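Side-chain contacts in flavoenzyme PA4991 (Pseudomonas aeruginosa PAO1, PDB 5EZ7), which probably functions as an FAD-dependent oxidoreductase of unknown physiological substrate and is essential for growth of the bacterium in the sputum of cystic fibrosis patients: residues Q45-Q50 with D159-L164; A81-D86 with V94-E99; W21-L26 with E166-S171. One frame throughout, in Å; residues are numbered along the deposited sequence.

How the interactions relate
Interactions 1 and 3 share helix 157-168, their centres about 14 Å apart; Leu164 CD2 packs loosely on Trp21 CA and Ala24 CB, each at 4.3 Å. Interaction 1 holds FAD directly through its 45-50 loop. Interaction 2 lies about 14 Å from it, centre to centre, and is tied to the same helix by Asp159 OD2, probably hydrogen-bonded to Arg95 N at 2.8 Å. Interactions 2 and 3, about 18 Å apart between centres, meet where Cys82 SG packs on Trp21 CH2 at 3.9 Å. Neither reaches the cofactor: the side chain of Leu96 is about 12 Å from FAD, that of Asn23 about 11 Å.

Interaction 1. Residues Q45-Q50 with D159-L164; sequences QSVKSQ and DLIRRL. With FAD (flavin-adenine dinucleotide), chain B.
Val47 sets CG1 trans to its backbone N (chi1 176°), which swings CG2 to the side of Ile161; in Ile161, CG1 lies opposite the carbonyl carbon (chi1 -80°) and directs CD1 toward the 45-50 loop. The two side chains meet at a slant in an apolar contact, though the modelled closeness of CG2 and CD1 is doubtful. CD1 of Ile161 also approaches CB of Ser46 at 4.4 Å. The hydroxyl of Ser46 serves FAD. Its OG donates to O1A of the cofactor at 2.7 Å and accepts from the ribityl O4' at 3.0 Å, while Ser46 N gives O1A a second donor; OG is also hydrogen-bonded to Ile17 N, at the start of helix 17-28. The neighbouring phosphate oxygen is gripped twice by Gln45: N points almost straight at O2A of FAD (173° at the hydrogen), and NE2 reaches the same O2A at 3.1 Å. Ser49 OG and N both bond to Ser46 O within the turn that follows. On the helix, Arg162 holds Asp159 side-on, NE to OD1 at 2.7 Å. The FAD-binding loop between strands 33-37 and 52-53 is thus backed by helix 157-168, whose Leu160 and Leu164 pack on helix 17-28, while Gln45 and Lys48 lie against strand 309-320.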
loop_
_atom_site.group_PDB
_atom_site.type_symbol
_atom_site.label_atom_id
_atom_site.label_comp_id
_atom_site.label_asym_id
_atom_site.label_seq_id
_atom_site.Cartn_x
_atom_site.Cartn_y
_atom_site.Cartn_z
ATOM N N GLN A 45 4.822 4.315 -1.323
ATOM C CA GLN A 45 4.618 3.034 -1.965
ATOM C C GLN A 45 3.186 2.715 -2.351
ATOM O O GLN A 45 2.961 2.021 -3.335
ATOM C CB GLN A 45 5.080 1.939 -1.033
ATOM C CG GLN A 45 6.547 2.012 -0.643
ATOM C CD GLN A 45 6.828 1.141 0.581
ATOM O OE1 GLN A 45 7.072 -0.062 0.481
ATOM N NE2 GLN A 45 6.749 1.754 1.750
ATOM N N SER A 46 2.219 3.174 -1.556
ATOM C CA SER A 46 0.824 2.718 -1.693
ATOM C C SER A 46 0.141 2.916 -3.043
ATOM O O SER A 46 -0.411 1.973 -3.594
ATOM C CB SER A 46 -0.050 3.354 -0.629
ATOM O OG SER A 46 0.393 2.878 0.604
ATOM N N VAL A 47 0.153 4.131 -3.547
ATOM C CA VAL A 47 -0.485 4.425 -4.839
ATOM C C VAL A 47 0.348 3.856 -5.970
ATOM O O VAL A 47 -0.153 3.776 -7.066
ATOM C CB VAL A 47 -0.739 5.944 -5.004
ATOM C CG1 VAL A 47 -1.310 6.324 -6.334
ATOM C CG2 VAL A 47 -1.830 6.346 -4.053
ATOM N N LYS A 48 1.616 3.504 -5.694
ATOM C CA LYS A 48 2.462 2.814 -6.654
ATOM C C LYS A 48 2.359 1.296 -6.598
ATOM O O LYS A 48 3.002 0.612 -7.395
ATOM C CB LYS A 48 3.924 3.226 -6.481
ATOM C CG LYS A 48 4.157 4.712 -6.678
ATOM C CD LYS A 48 5.634 4.985 -6.480
ATOM C CE LYS A 48 6.017 6.441 -6.757
ATOM N NZ LYS A 48 5.794 7.228 -5.523
ATOM N N SER A 49 1.560 0.748 -5.689
ATOM C CA SER A 49 1.398 -0.686 -5.656
ATOM C C SER A 49 0.558 -1.168 -6.835
ATOM O O SER A 49 -0.028 -0.363 -7.587
ATOM C CB SER A 49 0.769 -1.169 -4.335
ATOM O OG SER A 49 -0.543 -0.674 -4.112
ATOM N N GLN A 50 0.495 -2.476 -6.978
ATOM C CA GLN A 50 -0.366 -3.091 -7.988
ATOM C C GLN A 50 -1.760 -3.354 -7.419
ATOM O O GLN A 50 -2.651 -3.740 -8.153
ATOM C CB GLN A 50 0.274 -4.357 -8.555
ATOM C CG GLN A 50 1.545 -4.072 -9.354
ATOM C CD GLN A 50 1.906 -5.193 -10.355
ATOM O OE1 GLN A 50 2.732 -6.046 -10.071
ATOM N NE2 GLN A 50 1.263 -5.184 -11.512
ATOM N N ASP A 159 -8.681 5.358 -5.332
ATOM C CA ASP A 159 -10.028 5.404 -4.803
ATOM C C ASP A 159 -10.152 4.816 -3.364
ATOM O O ASP A 159 -10.993 5.247 -2.583
ATOM C CB ASP A 159 -10.951 4.680 -5.747
ATOM C CG ASP A 159 -12.381 4.978 -5.478
ATOM O OD1 ASP A 159 -12.736 6.189 -5.512
ATOM O OD2 ASP A 159 -13.134 4.004 -5.185
ATOM N N LEU A 160 -9.295 3.845 -3.033
ATOM C CA LEU A 160 -9.206 3.306 -1.669
ATOM C C LEU A 160 -8.739 4.353 -0.665
ATOM O O LEU A 160 -9.294 4.505 0.454
ATOM C CB LEU A 160 -8.266 2.119 -1.637
ATOM C CG LEU A 160 -7.894 1.578 -0.256
ATOM C CD1 LEU A 160 -9.111 1.103 0.558
ATOM C CD2 LEU A 160 -6.889 0.472 -0.463
ATOM N N ILE A 161 -7.704 5.063 -1.096
ATOM C CA ILE A 161 -7.088 6.138 -0.325
ATOM C C ILE A 161 -7.983 7.297 -0.107
ATOM O O ILE A 161 -7.970 7.840 0.990
ATOM C CB ILE A 161 -5.787 6.588 -1.023
ATOM C CG1 ILE A 161 -4.724 5.586 -0.643
ATOM C CG2 ILE A 161 -5.317 7.968 -0.606
ATOM C CD1 ILE A 161 -3.840 5.345 -1.789
ATOM N N ARG A 162 -8.728 7.665 -1.152
ATOM C CA ARG A 162 -9.768 8.710 -1.071
ATOM C C ARG A 162 -10.785 8.381 0.052
ATOM O O ARG A 162 -11.070 9.201 0.887
ATOM C CB ARG A 162 -10.483 8.919 -2.435
ATOM C CG ARG A 162 -11.871 9.587 -2.297
ATOM C CD ARG A 162 -12.897 9.231 -3.357
ATOM N NE ARG A 162 -13.229 7.806 -3.429
ATOM C CZ ARG A 162 -14.162 7.164 -2.714
ATOM N NH1 ARG A 162 -14.921 7.803 -1.790
ATOM N NH2 ARG A 162 -14.323 5.846 -2.924
ATOM N N ARG A 163 -11.298 7.161 0.061
ATOM C CA ARG A 163 -12.239 6.702 1.101
ATOM C C ARG A 163 -11.658 6.665 2.515
ATOM O O ARG A 163 -12.292 7.097 3.472
ATOM C CB ARG A 163 -12.766 5.309 0.750
ATOM C CG ARG A 163 -13.883 4.784 1.656
ATOM C CD ARG A 163 -15.002 5.799 1.898
ATOM N NE ARG A 163 -15.993 5.254 2.816
ATOM C CZ ARG A 163 -16.969 5.950 3.420
ATOM N NH1 ARG A 163 -17.107 7.266 3.228
ATOM N NH2 ARG A 163 -17.820 5.320 4.231
ATOM N N LEU A 164 -10.437 6.170 2.651
ATOM C CA LEU A 164 -9.789 6.186 3.952
ATOM C C LEU A 164 -9.530 7.601 4.421
ATOM O O LEU A 164 -9.549 7.849 5.622
ATOM C CB LEU A 164 -8.498 5.401 3.963
ATOM C CG LEU A 164 -8.614 3.906 3.703
ATOM C CD1 LEU A 164 -7.252 3.312 3.439
ATOM C CD2 LEU A 164 -9.208 3.157 4.869
HETATM P PA FAD B . 3.823 4.269 2.257
HETATM O O1A FAD B . 2.708 4.029 1.291
HETATM O O2A FAD B . 5.231 4.460 1.768
HETATM O O5B FAD B . 3.389 5.511 3.143
HETATM C C5B FAD B . 4.287 6.180 4.007
HETATM C C4B FAD B . 3.779 7.603 4.110
HETATM O O4B FAD B . 4.523 8.298 5.124
HETATM C C3B FAD B . 3.940 8.355 2.786
HETATM O O3B FAD B . 2.689 8.889 2.346
HETATM C C2B FAD B . 4.948 9.439 3.121
HETATM O O2B FAD B . 4.768 10.663 2.414
HETATM C C1B FAD B . 4.776 9.599 4.634
HETATM N N9A FAD B . 5.975 10.119 5.304
HETATM C C8A FAD B . 7.244 9.736 5.083
HETATM N N7A FAD B . 8.078 10.434 5.874
HETATM C C5A FAD B . 7.340 11.267 6.618
HETATM C C6A FAD B . 7.622 12.279 7.645
HETATM N N6A FAD B . 8.894 12.489 8.017
HETATM N N1A FAD B . 6.590 12.942 8.193
HETATM C C2A FAD B . 5.323 12.707 7.807
HETATM N N3A FAD B . 4.991 11.798 6.866
HETATM C C4A FAD B . 5.948 11.065 6.247
HETATM N N1 FAD B . 1.433 -4.998 -1.662
HETATM C C2 FAD B . 0.365 -5.785 -1.911
HETATM O O2 FAD B . -0.249 -6.297 -0.945
HETATM N N3 FAD B . -0.065 -6.037 -3.159
HETATM C C4 FAD B . 0.534 -5.535 -4.234
HETATM O O4 FAD B . 0.110 -5.774 -5.382
HETATM C C4X FAD B . 1.703 -4.668 -4.045
HETATM N N5 FAD B . 2.352 -4.132 -5.095
HETATM C C5X FAD B . 3.415 -3.329 -4.908
HETATM C C6 FAD B . 4.047 -2.784 -6.019
HETATM C C7 FAD B . 5.138 -1.951 -5.871
HETATM C C7M FAD B . 5.791 -1.360 -7.084
HETATM C C8 FAD B . 5.623 -1.617 -4.508
HETATM C C8M FAD B . 6.806 -0.701 -4.279
HETATM C C9 FAD B . 4.999 -2.171 -3.406
HETATM C C9A FAD B . 3.905 -3.023 -3.539
HETATM N N10 FAD B . 3.235 -3.600 -2.424
HETATM C C10 FAD B . 2.121 -4.416 -2.650
HETATM C "C1'" FAD B . 3.642 -3.323 -1.056
HETATM C "C2'" FAD B . 2.901 -2.082 -0.589
HETATM O "O2'" FAD B . 2.903 -1.058 -1.592
HETATM C "C3'" FAD B . 3.490 -1.557 0.713
HETATM O "O3'" FAD B . 3.710 -2.672 1.602
HETATM C "C4'" FAD B . 2.545 -0.558 1.376
HETATM O "O4'" FAD B . 1.910 0.286 0.415
HETATM C "C5'" FAD B . 3.279 0.328 2.363
HETATM O "O5'" FAD B . 2.324 1.133 3.068
HETATM P P FAD B . 2.854 2.239 4.092
HETATM O O1P FAD B . 1.701 3.138 4.456
HETATM O O2P FAD B . 3.596 1.505 5.150
HETATM O O3P FAD B . 3.978 3.007 3.242
#

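Interaction 2. Residues A81-D86 with V94-E99; sequences ACLGSD and VRLLSE
Leu83 spreads its two methyls over two residues, CD1 on the end of Leu96 and CD2 on Val94. The contact joins the C-terminal region of helix 75-82 to strand 96-98, an edge strand of a small three-stranded antiparallel sheet that carries a classic beta bulge: Leu97 and Ser98 both face Val154 on strand 153-155. CD1 of Leu83 lies against the whole forked end of Leu96, closest to CD2 at 3.7 Å, with CG at 3.8 Å and CD1 at 4.0 Å. Both leucines have CG opposite the carbonyl carbon and an extended second torsion. In Leu96 this matters, because its CA-CB bond runs across the approach and the branched end alone closes on Leu83 (chi1 -66°). The two side chains meet at a slant, whereas Leu83 and Val94 cross at nearly a right angle, CD2 lying 3.9 Å from CB of Val94. There is no hydrogen bond between the segments, and the join is purely apolar. Phe155 of the central strand touches Leu83, Val94 and Leu96 alike and completes the cluster. Val94 also packs on Asp159 and Arg163 of helix 157-168, so the patch reaches from the sheet to that helix. Beyond it, the chain turns a corner at Leu97. Glu99, further on, returns to helix 75-82 through a salt bridge with Arg80. Gly84 N bonds to Ala81 O on the other side of the contact, and CD2 of Leu83 also comes within 4.1 Å of the backbone O of Val94.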
loop_
_atom_site.group_PDB
_atom_site.type_symbol
_atom_site.label_atom_id
_atom_site.label_comp_id
_atom_site.label_asym_id
_atom_site.label_seq_id
_atom_site.Cartn_x
_atom_site.Cartn_y
_atom_site.Cartn_z
ATOM N N ALA A 81 -15.017 -8.216 2.872
ATOM C CA ALA A 81 -16.047 -7.844 3.831
ATOM C C ALA A 81 -16.238 -6.322 3.899
ATOM O O ALA A 81 -17.355 -5.840 3.996
ATOM C CB ALA A 81 -15.712 -8.398 5.197
ATOM N N CYS A 82 -15.150 -5.565 3.819
ATOM C CA CYS A 82 -15.237 -4.105 3.969
ATOM C C CYS A 82 -16.033 -3.430 2.891
ATOM O O CYS A 82 -16.538 -2.333 3.110
ATOM C CB CYS A 82 -13.851 -3.449 4.049
ATOM S SG CYS A 82 -12.894 -4.078 5.449
ATOM N N LEU A 83 -16.146 -4.081 1.740
ATOM C CA LEU A 83 -16.886 -3.515 0.633
ATOM C C LEU A 83 -18.376 -3.644 0.774
ATOM O O LEU A 83 -19.112 -3.093 -0.046
ATOM C CB LEU A 83 -16.464 -4.153 -0.675
ATOM C CG LEU A 83 -15.016 -3.931 -1.115
ATOM C CD1 LEU A 83 -14.860 -4.614 -2.454
ATOM C CD2 LEU A 83 -14.664 -2.456 -1.215
ATOM N N GLY A 84 -18.811 -4.369 1.804
ATOM C CA GLY A 84 -20.221 -4.610 2.074
ATOM C C GLY A 84 -20.574 -4.034 3.415
ATOM O O GLY A 84 -19.949 -3.088 3.875
ATOM N N SER A 85 -21.572 -4.632 4.045
ATOM C CA SER A 85 -22.197 -4.095 5.259
ATOM C C SER A 85 -21.474 -4.436 6.572
ATOM O O SER A 85 -21.645 -3.733 7.565
ATOM C CB SER A 85 -23.649 -4.611 5.333
ATOM O OG SER A 85 -23.763 -5.954 4.857
ATOM N N ASP A 86 -20.675 -5.506 6.571
ATOM C CA ASP A 86 -20.217 -6.172 7.805
ATOM C C ASP A 86 -18.690 -6.316 7.858
ATOM O O ASP A 86 -18.180 -7.244 8.471
ATOM C CB ASP A 86 -20.904 -7.564 7.900
ATOM C CG ASP A 86 -20.945 -8.163 9.349
ATOM O OD1 ASP A 86 -20.843 -7.426 10.362
ATOM O OD2 ASP A 86 -21.124 -9.410 9.457
ATOM N N VAL A 94 -16.018 1.633 -2.817
ATOM C CA VAL A 94 -14.657 1.662 -3.310
ATOM C C VAL A 94 -14.600 0.793 -4.577
ATOM O O VAL A 94 -15.167 -0.296 -4.646
ATOM C CB VAL A 94 -13.657 1.213 -2.224
ATOM C CG1 VAL A 94 -12.236 1.142 -2.776
ATOM C CG2 VAL A 94 -13.717 2.180 -1.036
ATOM N N ARG A 95 -13.921 1.323 -5.579
ATOM C CA ARG A 95 -13.762 0.681 -6.856
ATOM C C ARG A 95 -12.769 -0.466 -6.750
ATOM O O ARG A 95 -11.652 -0.288 -6.258
ATOM C CB ARG A 95 -13.234 1.680 -7.883
ATOM C CG ARG A 95 -14.265 2.440 -8.726
ATOM C CD ARG A 95 -13.550 3.183 -9.893
ATOM N NE ARG A 95 -13.028 2.262 -10.923
ATOM C CZ ARG A 95 -12.436 2.611 -12.086
ATOM N NH1 ARG A 95 -12.034 1.657 -12.941
ATOM N NH2 ARG A 95 -12.227 3.894 -12.422
ATOM N N LEU A 96 -13.202 -1.643 -7.183
ATOM C CA LEU A 96 -12.301 -2.714 -7.534
ATOM C C LEU A 96 -11.949 -2.613 -9.010
ATOM O O LEU A 96 -12.818 -2.404 -9.853
ATOM C CB LEU A 96 -12.978 -4.055 -7.343
ATOM C CG LEU A 96 -13.358 -4.499 -5.947
ATOM C CD1 LEU A 96 -13.824 -5.965 -6.023
ATOM C CD2 LEU A 96 -12.172 -4.291 -5.009
ATOM N N LEU A 97 -10.682 -2.772 -9.325
ATOM C CA LEU A 97 -10.308 -2.910 -10.706
ATOM C C LEU A 97 -10.757 -4.294 -11.217
ATOM O O LEU A 97 -11.266 -4.398 -12.328
ATOM C CB LEU A 97 -8.799 -2.646 -10.906
ATOM C CG LEU A 97 -8.356 -1.185 -10.676
ATOM C CD1 LEU A 97 -6.851 -1.015 -10.855
ATOM C CD2 LEU A 97 -9.095 -0.195 -11.575
ATOM N N SER A 98 -10.630 -5.333 -10.384
ATOM C CA SER A 98 -11.001 -6.677 -10.787
ATOM C C SER A 98 -11.450 -7.436 -9.585
ATOM O O SER A 98 -10.899 -7.300 -8.489
ATOM C CB SER A 98 -9.809 -7.390 -11.411
ATOM O OG SER A 98 -10.158 -8.648 -11.955
ATOM N N GLU A 99 -12.463 -8.253 -9.798
ATOM C CA GLU A 99 -13.040 -9.079 -8.745
ATOM C C GLU A 99 -12.156 -10.278 -8.435
ATOM O O GLU A 99 -12.430 -11.012 -7.495
ATOM C CB GLU A 99 -14.400 -9.596 -9.213
ATOM C CG GLU A 99 -15.413 -8.497 -9.506
ATOM C CD GLU A 99 -16.516 -8.431 -8.474
ATOM O OE1 GLU A 99 -16.205 -8.491 -7.264
ATOM O OE2 GLU A 99 -17.703 -8.345 -8.878
#

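Interaction 3. Residues W21-L26 with E166-S171; sequences WLNARL and ELAGDS
Asn23 supplies the polar link, sending ND2 to Ser171 OG at 2.8 Å along a nearly straight N-H (168°), with the hydroxyl lying in the plane of the amide. Its CG stands opposite the backbone N (chi1 -169°), which carries the amide out from helix 17-28 toward the end of helix 157-168. The other amide atom, OD1, is hydrogen-bonded to the hydroxyl of Thr33, so partners at both ends fix which way the amide is flipped. ND2 also lies 3.4 Å from CB of Ala168, a methyl that covers one flank of the bond. Ser171 OG in turn donates to Ala168 O at 2.7 Å, and Ser171 N reaches the same oxygen from the same face; the buried hydroxyl therefore both accepts and donates. Next along the helix, Ala24 brings CB to CB of Leu167 at 4.1 Å. The small Ala24 side chain lets the helices approach, the CA atoms of Ala24 and Leu167 being 5.8 Å apart. Across the join, Gly169 leaves helical geometry with positive phi (58°), turning the chain toward Ser171. Arg25 forms salt bridges with Asp355 and Glu88. The helix follows a glycine-rich turn that fits the Rossmann-type GxGxxG pattern of FAD-binding folds. Helix 157-168 packs beside it and leads into strand 172-174, an edge of the six-stranded sheet, where Ser171 bonds through its backbone to Leu35 of strand 33-37; Leu22 and Leu26 face strand 10-13 and helix 350-364.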
loop_
_atom_site.group_PDB
_atom_site.type_symbol
_atom_site.label_atom_id
_atom_site.label_comp_id
_atom_site.label_asym_id
_atom_site.label_seq_id
_atom_site.Cartn_x
_atom_site.Cartn_y
_atom_site.Cartn_z
ATOM N N TRP A 21 -5.329 3.215 7.316
ATOM C CA TRP A 21 -6.186 2.104 7.671
ATOM C C TRP A 21 -6.268 2.088 9.146
ATOM O O TRP A 21 -7.341 2.090 9.686
ATOM C CB TRP A 21 -5.658 0.762 7.145
ATOM C CG TRP A 21 -6.602 -0.356 7.378
ATOM C CD1 TRP A 21 -6.871 -0.955 8.557
ATOM C CD2 TRP A 21 -7.440 -0.988 6.402
ATOM N NE1 TRP A 21 -7.834 -1.922 8.384
ATOM C CE2 TRP A 21 -8.170 -1.982 7.063
ATOM C CE3 TRP A 21 -7.636 -0.809 5.023
ATOM C CZ2 TRP A 21 -9.098 -2.792 6.407
ATOM C CZ3 TRP A 21 -8.545 -1.625 4.369
ATOM C CH2 TRP A 21 -9.261 -2.612 5.057
ATOM N N LEU A 22 -5.119 2.125 9.810
ATOM C CA LEU A 22 -5.077 2.199 11.282
ATOM C C LEU A 22 -5.871 3.373 11.790
ATOM O O LEU A 22 -6.605 3.249 12.763
ATOM C CB LEU A 22 -3.646 2.350 11.778
ATOM C CG LEU A 22 -3.426 2.661 13.282
ATOM C CD1 LEU A 22 -3.908 1.492 14.148
ATOM C CD2 LEU A 22 -1.952 2.989 13.558
ATOM N N ASN A 23 -5.695 4.524 11.169
ATOM C CA ASN A 23 -6.445 5.698 11.620
ATOM C C ASN A 23 -7.946 5.424 11.571
ATOM O O ASN A 23 -8.681 5.761 12.478
ATOM C CB ASN A 23 -6.088 6.907 10.765
ATOM C CG ASN A 23 -6.624 8.224 11.321
ATOM O OD1 ASN A 23 -6.463 8.508 12.510
ATOM N ND2 ASN A 23 -7.206 9.051 10.460
ATOM N N ALA A 24 -8.402 4.799 10.496
ATOM C CA ALA A 24 -9.807 4.561 10.334
ATOM C C ALA A 24 -10.350 3.572 11.395
ATOM O O ALA A 24 -11.423 3.787 11.939
ATOM C CB ALA A 24 -10.064 4.059 8.935
ATOM N N ARG A 25 -9.614 2.503 11.654
ATOM C CA ARG A 25 -9.920 1.574 12.723
ATOM C C ARG A 25 -10.035 2.236 14.118
ATOM O O ARG A 25 -10.991 1.969 14.876
ATOM C CB ARG A 25 -8.854 0.466 12.756
ATOM C CG ARG A 25 -9.002 -0.558 11.618
ATOM C CD ARG A 25 -9.999 -1.694 11.921
ATOM N NE ARG A 25 -9.459 -2.483 13.036
ATOM C CZ ARG A 25 -8.476 -3.395 12.942
ATOM N NH1 ARG A 25 -7.922 -3.766 11.763
ATOM N NH2 ARG A 25 -8.042 -3.967 14.051
ATOM N N LEU A 26 -9.059 3.097 14.445
ATOM C CA LEU A 26 -9.003 3.730 15.747
ATOM C C LEU A 26 -10.192 4.667 15.985
ATOM O O LEU A 26 -10.879 4.569 17.042
ATOM C CB LEU A 26 -7.681 4.453 15.946
ATOM C CG LEU A 26 -6.474 3.525 16.151
ATOM C CD1 LEU A 26 -5.182 4.300 16.218
ATOM C CD2 LEU A 26 -6.565 2.630 17.383
ATOM N N GLU A 166 -11.593 10.138 3.637
ATOM C CA GLU A 166 -12.928 10.514 4.120
ATOM C C GLU A 166 -13.172 10.012 5.547
ATOM O O GLU A 166 -13.621 10.764 6.425
ATOM C CB GLU A 166 -14.030 9.976 3.189
ATOM C CG GLU A 166 -14.308 10.878 1.979
ATOM C CD GLU A 166 -15.036 10.211 0.806
ATOM O OE1 GLU A 166 -15.430 9.011 0.891
ATOM O OE2 GLU A 166 -15.200 10.908 -0.238
ATOM N N LEU A 167 -12.865 8.736 5.778
ATOM C CA LEU A 167 -13.010 8.123 7.131
ATOM C C LEU A 167 -12.139 8.757 8.209
ATOM O O LEU A 167 -12.419 8.600 9.384
ATOM C CB LEU A 167 -12.723 6.615 7.076
ATOM C CG LEU A 167 -13.773 5.813 6.306
ATOM C CD1 LEU A 167 -13.322 4.379 6.150
ATOM C CD2 LEU A 167 -15.125 5.870 6.979
ATOM N N ALA A 168 -11.071 9.450 7.786
ATOM C CA ALA A 168 -10.203 10.200 8.679
ATOM C C ALA A 168 -10.886 11.393 9.235
ATOM O O ALA A 168 -10.481 11.866 10.285
ATOM C CB ALA A 168 -8.952 10.665 7.963
ATOM N N GLY A 169 -11.858 11.931 8.504
ATOM C CA GLY A 169 -12.545 13.169 8.921
ATOM C C GLY A 169 -11.563 14.335 9.104
ATOM O O GLY A 169 -10.728 14.608 8.228
ATOM N N ASP A 170 -11.616 14.957 10.281
ATOM C CA ASP A 170 -10.786 16.128 10.617
ATOM C C ASP A 170 -9.413 15.787 11.202
ATOM O O ASP A 170 -8.648 16.697 11.550
ATOM C CB ASP A 170 -11.531 17.033 11.605
ATOM C CG ASP A 170 -12.025 16.272 12.822
ATOM O OD1 ASP A 170 -12.627 15.190 12.584
ATOM O OD2 ASP A 170 -11.844 16.729 13.982
ATOM N N SER A 171 -9.081 14.502 11.293
ATOM C CA SER A 171 -7.798 14.095 11.871
ATOM C C SER A 171 -6.582 14.451 11.002
ATOM O O SER A 171 -5.458 14.453 11.497
ATOM C CB SER A 171 -7.792 12.583 12.210
ATOM O OG SER A 171 -7.919 11.740 11.077
#